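Side-chain contact in DNA polymerase (PDB 5MDN), which probably catalyses template-directed DNA synthesis, extending the growing strand from deoxyribonucleoside triphosphates with release of diphosphate, as other family B DNA polymerases do: residues Ser422-Asn427 with Ala540-Val545. Residues are numbered along the deposited sequence; the frame is centred on the assembly and turned at random.
Sequences SSMYPN and AILLDV
Met-424 and Ile-541 mark the nearest approach of the backbones of segments 422-427 and 540-545, and with their CA atoms 9.6 Å apart the two segments touch only through side chains. Both belong to the polymerase palm. The sequence SSMYPN follows strand 416-420 and forms part of motif A of family B polymerases, while helix 528-551 runs on into the antiparallel hairpin 556-567 of the same sheet.

The contact is entirely apolar and rests on one methionine that touches two consecutive residues of the opposing helix, SD at one and CE at the other. With CG swung away from the backbone N (chi1 -179°), Met-424 stays extended through CG and carries the sulfur across to the isoleucine. Here SD lies 3.4 Å from Ile-541 CD1, and CG of the methionine stands 4.0 Å from that same methyl. Ile-541 contributes its longer branch, CG1 and CD1, and the two chains pass alongside each other while running in opposite directions. At chi3 (70°) the methionine bends, turning CE off the isoleucine and toward Leu-542, whose CG it approaches to 4.3 Å.

Other side chains pack on this cluster: Ile-585 and Ala-538 also touch Met-424, Phe-421 packs on Leu-542, and His-583 at the end of helix 572-583 meets Ile-541. The contact lies away from the magnesium-binding aspartates, but it adjoins Tyr-425, whose place in motif A corresponds to that of the steric-gate tyrosine of related polymerases and whose ring stacks with Tyr-515. One methyl links the two settings: besides facing Leu-542, CE of Met-424 sits 4.2 Å above the plane of the Tyr-425 ring, displaced toward its rim.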
ATOM      1  N   SER A 422     -12.836   4.443  14.246  1.00 64.01           N
ATOM      2  CA  SER A 422     -12.819   3.395  13.228  1.00 61.60           C
ATOM      3  C   SER A 422     -13.406   2.081  13.736  1.00 56.93           C
ATOM      4  O   SER A 422     -13.995   1.328  12.953  1.00 57.28           O
ATOM      5  CB  SER A 422     -11.393   3.177  12.726  1.00 65.35           C
ATOM      6  OG  SER A 422     -10.927   4.308  12.008  1.00 71.28           O
ATOM      7  N   SER A 423     -13.263   1.787  15.030  1.00 52.64           N
ATOM      8  CA  SER A 423     -13.831   0.563  15.585  1.00 50.92           C
ATOM      9  C   SER A 423     -15.353   0.591  15.643  1.00 50.92           C
ATOM     10  O   SER A 423     -15.962  -0.422  16.007  1.00 48.08           O
ATOM     11  CB  SER A 423     -13.268   0.308  16.984  1.00 52.05           C
ATOM     12  OG  SER A 423     -11.853   0.275  16.970  1.00 52.67           O
ATOM     13  N   MET A 424     -15.972   1.722  15.303  1.00 56.37           N
ATOM     14  CA  MET A 424     -17.429   1.823  15.304  1.00 59.38           C
ATOM     15  C   MET A 424     -18.066   0.875  14.294  1.00 59.06           C
ATOM     16  O   MET A 424     -19.114   0.278  14.568  1.00 60.37           O
ATOM     17  CB  MET A 424     -17.828   3.269  15.016  1.00 61.37           C
ATOM     18  CG  MET A 424     -19.312   3.554  14.999  1.00 64.03           C
ATOM     19  SD  MET A 424     -19.569   5.335  14.970  1.00 70.32           S
ATOM     20  CE  MET A 424     -18.994   5.716  13.321  1.00 72.23           C
ATOM     21  N   TYR A 425     -17.456   0.731  13.118  1.00 55.40           N
ATOM     22  CA  TYR A 425     -18.072   0.021  12.003  1.00 59.80           C
ATOM     23  C   TYR A 425     -18.190  -1.483  12.246  1.00 61.78           C
ATOM     24  O   TYR A 425     -19.243  -2.062  11.945  1.00 66.02           O
ATOM     25  CB  TYR A 425     -17.302   0.300  10.714  1.00 63.32           C
ATOM     26  CG  TYR A 425     -17.317   1.756  10.343  1.00 67.32           C
ATOM     27  CD1 TYR A 425     -18.450   2.334   9.787  1.00 68.61           C
ATOM     28  CD2 TYR A 425     -16.210   2.562  10.570  1.00 69.98           C
ATOM     29  CE1 TYR A 425     -18.475   3.667   9.454  1.00 70.11           C
ATOM     30  CE2 TYR A 425     -16.225   3.896  10.241  1.00 73.95           C
ATOM     31  CZ  TYR A 425     -17.361   4.441   9.684  1.00 73.45           C
ATOM     32  OH  TYR A 425     -17.376   5.770   9.355  1.00 76.17           O
ATOM     33  N   PRO A 426     -17.159  -2.166  12.760  1.00 57.75           N
ATOM     34  CA  PRO A 426     -17.383  -3.567  13.162  1.00 56.58           C
ATOM     35  C   PRO A 426     -18.466  -3.711  14.214  1.00 57.64           C
ATOM     36  O   PRO A 426     -19.292  -4.629  14.127  1.00 60.32           O
ATOM     37  CB  PRO A 426     -16.009  -4.004  13.687  1.00 56.22           C
ATOM     38  CG  PRO A 426     -15.046  -3.132  12.978  1.00 54.77           C
ATOM     39  CD  PRO A 426     -15.732  -1.803  12.860  1.00 55.92           C
ATOM     40  N   ASN A 427     -18.478  -2.827  15.218  1.00 59.17           N
ATOM     41  CA  ASN A 427     -19.526  -2.847  16.234  1.00 58.59           C
ATOM     42  C   ASN A 427     -20.912  -2.763  15.605  1.00 54.93           C
ATOM     43  O   ASN A 427     -21.799  -3.563  15.920  1.00 53.33           O
ATOM     44  CB  ASN A 427     -19.324  -1.694  17.219  1.00 60.50           C
ATOM     45  CG  ASN A 427     -18.800  -2.156  18.561  1.00 62.62           C
ATOM     46  OD1 ASN A 427     -17.859  -2.949  18.636  1.00 67.74           O
ATOM     47  ND2 ASN A 427     -19.414  -1.670  19.633  1.00 62.04           N
ATOM     48  N   ALA A 540     -26.097   8.269  12.960  1.00 75.29           N
ATOM     49  CA  ALA A 540     -27.050   8.512  14.040  1.00 72.52           C
ATOM     50  C   ALA A 540     -26.363   8.631  15.397  1.00 72.99           C
ATOM     51  O   ALA A 540     -26.686   9.530  16.184  1.00 77.32           O
ATOM     52  CB  ALA A 540     -28.098   7.400  14.070  1.00 71.46           C
ATOM     53  N   ILE A 541     -25.405   7.745  15.693  1.00 71.22           N
ATOM     54  CA  ILE A 541     -24.760   7.776  17.004  1.00 74.51           C
ATOM     55  C   ILE A 541     -23.595   8.752  17.061  1.00 72.50           C
ATOM     56  O   ILE A 541     -23.134   9.082  18.165  1.00 71.15           O
ATOM     57  CB  ILE A 541     -24.271   6.384  17.457  1.00 77.95           C
ATOM     58  CG1 ILE A 541     -22.886   6.068  16.887  1.00 78.16           C
ATOM     59  CG2 ILE A 541     -25.285   5.313  17.071  1.00 81.67           C
ATOM     60  CD1 ILE A 541     -22.921   5.289  15.605  1.00 79.05           C
ATOM     61  N   LEU A 542     -23.104   9.233  15.916  1.00 74.89           N
ATOM     62  CA  LEU A 542     -22.160  10.345  15.940  1.00 73.96           C
ATOM     63  C   LEU A 542     -22.846  11.628  16.391  1.00 74.94           C
ATOM     64  O   LEU A 542     -22.322  12.357  17.240  1.00 73.55           O
ATOM     65  CB  LEU A 542     -21.521  10.532  14.563  1.00 74.02           C
ATOM     66  CG  LEU A 542     -20.318   9.657  14.219  1.00 76.01           C
ATOM     67  CD1 LEU A 542     -19.866   9.927  12.795  1.00 75.97           C
ATOM     68  CD2 LEU A 542     -19.180   9.897  15.198  1.00 73.55           C
ATOM     69  N   LEU A 543     -24.027  11.916  15.833  1.00 78.58           N
ATOM     70  CA  LEU A 543     -24.808  13.064  16.287  1.00 76.60           C
ATOM     71  C   LEU A 543     -25.127  12.972  17.773  1.00 75.29           C
ATOM     72  O   LEU A 543     -25.258  14.001  18.446  1.00 82.90           O
ATOM     73  CB  LEU A 543     -26.094  13.182  15.469  1.00 76.65           C
ATOM     74  CG  LEU A 543     -26.037  14.013  14.183  1.00 77.38           C
ATOM     75  CD1 LEU A 543     -25.255  13.310  13.088  1.00 78.61           C
ATOM     76  CD2 LEU A 543     -27.445  14.341  13.704  1.00 75.15           C
ATOM     77  N   ASP A 544     -25.275  11.754  18.299  1.00 71.28           N
ATOM     78  CA  ASP A 544     -25.466  11.589  19.735  1.00 72.51           C
ATOM     79  C   ASP A 544     -24.213  11.994  20.504  1.00 75.99           C
ATOM     80  O   ASP A 544     -24.303  12.656  21.545  1.00 80.88           O
ATOM     81  CB  ASP A 544     -25.856  10.144  20.049  1.00 71.46           C
ATOM     82  CG  ASP A 544     -25.994   9.882  21.540  1.00 73.06           C
ATOM     83  OD1 ASP A 544     -24.958   9.735  22.222  1.00 70.62           O
ATOM     84  OD2 ASP A 544     -27.142   9.828  22.032  1.00 76.07           O
ATOM     85  N   VAL A 545     -23.036  11.599  20.011  1.00 75.91           N
ATOM     86  CA  VAL A 545     -21.800  11.875  20.737  1.00 73.76           C
ATOM     87  C   VAL A 545     -21.409  13.346  20.624  1.00 70.67           C
ATOM     88  O   VAL A 545     -20.779  13.897  21.536  1.00 66.23           O
ATOM     89  CB  VAL A 545     -20.684  10.940  20.231  1.00 73.55           C
ATOM     90  CG1 VAL A 545     -19.351  11.268  20.884  1.00 73.60           C
ATOM     91  CG2 VAL A 545     -21.051   9.490  20.499  1.00 75.14           C
TER